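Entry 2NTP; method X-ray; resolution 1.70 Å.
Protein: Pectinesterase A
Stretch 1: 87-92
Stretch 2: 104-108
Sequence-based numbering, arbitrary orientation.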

ATOM      1  N   GLY A  87     -11.393  -2.715   6.742  1.00  8.64           N
ATOM      2  CA  GLY A  87     -11.645  -2.192   8.085  1.00  8.66           C
ATOM      3  C   GLY A  87     -10.444  -2.083   9.006  1.00  8.47           C
ATOM      4  O   GLY A  87     -10.508  -1.394  10.023  1.00  9.02           O
ATOM      5  N   SER A  88      -9.347  -2.751   8.653  1.00  8.29           N
ATOM      6  CA  SER A  88      -8.148  -2.784   9.497  1.00  7.91           C
ATOM      7  C   SER A  88      -7.252  -1.555   9.343  1.00  7.91           C
ATOM      8  O   SER A  88      -6.298  -1.381  10.108  1.00  7.40           O
ATOM      9  CB  SER A  88      -7.318  -4.035   9.185  1.00  8.07           C
ATOM     10  OG  SER A  88      -6.602  -3.882   7.965  1.00  7.51           O
ATOM     11  N   SER A  89      -7.549  -0.719   8.348  1.00  7.60           N
ATOM     12  CA  SER A  89      -6.628   0.342   7.951  1.00  8.04           C
ATOM     13  C   SER A  89      -6.424   1.399   9.029  1.00  7.29           C
ATOM     14  O   SER A  89      -7.383   1.852   9.649  1.00  7.17           O
ATOM     15  CB  SER A  89      -7.090   1.009   6.657  1.00  8.39           C
ATOM     16  OG  SER A  89      -6.034   1.807   6.143  1.00 12.88           O
ATOM     17  N   THR A  90      -5.170   1.801   9.229  1.00  6.81           N
ATOM     18  CA  THR A  90      -4.869   2.887  10.165  1.00  6.49           C
ATOM     19  C   THR A  90      -5.413   4.203   9.610  1.00  6.80           C
ATOM     20  O   THR A  90      -6.060   4.964  10.330  1.00  7.10           O
ATOM     21  CB  THR A  90      -3.359   2.981  10.468  1.00  6.32           C
ATOM     22  OG1 THR A  90      -2.934   1.767  11.100  1.00  6.46           O
ATOM     23  CG2 THR A  90      -3.046   4.167  11.400  1.00  6.45           C
ATOM     24  N   ILE A  91      -5.150   4.459   8.330  1.00  6.72           N
ATOM     25  CA  ILE A  91      -5.675   5.645   7.654  1.00  7.06           C
ATOM     26  C   ILE A  91      -6.447   5.229   6.408  1.00  7.18           C
ATOM     27  O   ILE A  91      -5.956   4.444   5.594  1.00  7.16           O
ATOM     28  CB  ILE A  91      -4.553   6.659   7.304  1.00  7.14           C
ATOM     29  CG1 ILE A  91      -3.929   7.218   8.589  1.00  6.89           C
ATOM     30  CG2 ILE A  91      -5.094   7.799   6.415  1.00  7.33           C
ATOM     31  CD1 ILE A  91      -2.853   8.279   8.364  1.00  7.53           C
ATOM     32  N   THR A  92      -7.665   5.749   6.289  1.00  7.26           N
ATOM     33  CA  THR A  92      -8.527   5.488   5.141  1.00  7.53           C
ATOM     34  C   THR A  92      -8.781   6.809   4.414  1.00  7.76           C
ATOM     35  O   THR A  92      -9.264   7.762   5.023  1.00  7.68           O
ATOM     36  CB  THR A  92      -9.862   4.855   5.594  1.00  7.66           C
ATOM     37  OG1 THR A  92      -9.603   3.603   6.254  1.00  7.76           O
ATOM     38  CG2 THR A  92     -10.780   4.622   4.410  1.00  7.64           C
ATOM     39  N   THR A 104       5.127   9.262   8.889  1.00  7.09           N
ATOM     40  CA  THR A 104       5.054   7.804   8.849  1.00  6.82           C
ATOM     41  C   THR A 104       3.651   7.363   9.244  1.00  6.71           C
ATOM     42  O   THR A 104       3.063   7.915  10.181  1.00  6.85           O
ATOM     43  CB  THR A 104       6.089   7.171   9.794  1.00  6.78           C
ATOM     44  OG1 THR A 104       7.409   7.584   9.408  1.00  6.77           O
ATOM     45  CG2 THR A 104       6.000   5.638   9.760  1.00  7.40           C
ATOM     46  N   ILE A 105       3.123   6.382   8.513  1.00  6.51           N
ATOM     47  CA  ILE A 105       1.833   5.762   8.808  1.00  6.39           C
ATOM     48  C   ILE A 105       2.087   4.267   9.025  1.00  6.40           C
ATOM     49  O   ILE A 105       2.648   3.594   8.156  1.00  6.21           O
ATOM     50  CB  ILE A 105       0.820   5.952   7.651  1.00  6.63           C
ATOM     51  CG1 ILE A 105       0.639   7.444   7.323  1.00  6.15           C
ATOM     52  CG2 ILE A 105      -0.517   5.299   8.005  1.00  6.62           C
ATOM     53  CD1 ILE A 105      -0.006   7.722   5.955  1.00  6.82           C
ATOM     54  N   ARG A 106       1.692   3.764  10.192  1.00  6.23           N
ATOM     55  CA  ARG A 106       1.953   2.373  10.563  1.00  6.76           C
ATOM     56  C   ARG A 106       0.681   1.611  10.909  1.00  6.52           C
ATOM     57  O   ARG A 106      -0.243   2.163  11.518  1.00  6.71           O
ATOM     58  CB  ARG A 106       2.881   2.287  11.786  1.00  6.75           C
ATOM     59  CG  ARG A 106       4.124   3.160  11.757  1.00  7.49           C
ATOM     60  CD  ARG A 106       5.138   2.688  12.811  1.00  8.27           C
ATOM     61  NE  ARG A 106       4.547   2.587  14.148  1.00 10.05           N
ATOM     62  CZ  ARG A 106       5.054   3.127  15.257  1.00 11.11           C
ATOM     63  NH1 ARG A 106       6.196   3.811  15.232  1.00 12.15           N
ATOM     64  NH2 ARG A 106       4.416   2.972  16.407  1.00 11.93           N
ATOM     65  N   ASN A 107       0.646   0.336  10.528  1.00  6.35           N
ATOM     66  CA  ASN A 107      -0.195  -0.617  11.244  1.00  6.56           C
ATOM     67  C   ASN A 107       0.719  -1.421  12.158  1.00  6.92           C
ATOM     68  O   ASN A 107       1.669  -2.068  11.700  1.00  6.77           O
ATOM     69  CB  ASN A 107      -1.012  -1.517  10.316  1.00  6.50           C
ATOM     70  CG  ASN A 107      -2.139  -2.243  11.056  1.00  6.07           C
ATOM     71  OD1 ASN A 107      -1.925  -2.819  12.129  1.00  6.53           O
ATOM     72  ND2 ASN A 107      -3.335  -2.214  10.488  1.00  5.23           N
ATOM     73  N   ASP A 108       0.450  -1.333  13.456  1.00  7.06           N
ATOM     74  CA  ASP A 108       1.341  -1.909  14.458  1.00  7.96           C
ATOM     75  C   ASP A 108       0.956  -3.331  14.856  1.00  8.09           C
ATOM     76  O   ASP A 108       1.494  -3.868  15.833  1.00  8.36           O
ATOM     77  CB  ASP A 108       1.422  -1.001  15.693  1.00  8.22           C
ATOM     78  CG  ASP A 108       2.316   0.205  15.478  1.00  9.45           C
ATOM     79  OD1 ASP A 108       3.085   0.234  14.496  1.00 10.34           O
ATOM     80  OD2 ASP A 108       2.254   1.128  16.318  1.00 11.53           O
TER

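How do the two backbones lie against each other? The touching parts, Ser88 to Ile91 and Ile105 to Asn107, run in nearly opposite directions, with end-to-end vectors 172° apart. Stretch 2 is a strand from Thr104 to Asn107, whereas stretch 1 enters a strand only at Ile91. The backbones come nearest, CA to CA, where the CA of Thr90 lies 5.9 Å from the CA of Asn107. No hydrogen bond joins main chain to main chain across this gap, so the contact rests on side chains reaching over it. It is a modest one, burying 242 Å² with both sides summed.

What ties the stretches together at their closest point? Thr90 directs its CA-to-CB bond toward the other stretch, and its m rotamer places the hydroxyl within reach of the strand backbone. Thr90 OG1 donates a hydrogen bond to Arg106 O at 2.8 Å, satisfying a carbonyl with a side chain. The same oxygen packs 3.6 Å from the CA of Asn107, which shows how tightly the threonine sits against the strand at this point. Its methyl group makes a looser approach, with Thr90 CG2 4.4 Å from Ile105 CG2.

How does Asn107 extend the contact? Its CA-to-CB bond points sideways, but the end of the side chain comes nearer to stretch 1. With chi1 at -165°, the amide extends to the backbone of Ser88, leaving Asn107 ND2 3.1 Å from Ser88 O. That nitrogen has a hydrogen-bonding partner elsewhere in the structure.

Where does the contact become apolar? Ile91 and Ile105 both direct their CA-to-CB bonds toward the opposing stretch, and their side chains meet with Ile91 CD1 3.7 Å from Ile105 CG1, a van der Waals distance. Both adopt m for chi1 and t for chi2; for Ile91 the extended chi2 carries CD1 out to this meeting. Both residues are buried, so the pair adds hydrophobic packing beside the polar link made by Thr90.

What do the residues whose CA-to-CB bonds point away do instead? The CA-to-CB bond of Ser89 points away, and its OG donates a hydrogen bond of 2.7 Å to Ile91 O, bracing the backbone around Thr90. That of Arg106 points away too, although its backbone carbonyl serves Thr90. Its guanidinium forms a salt bridge with Asp108, gripping the carboxylate at two points: Arg106 NE to Asp108 OD1 and Arg106 NH2 to Asp108 OD2, both 2.8 Å.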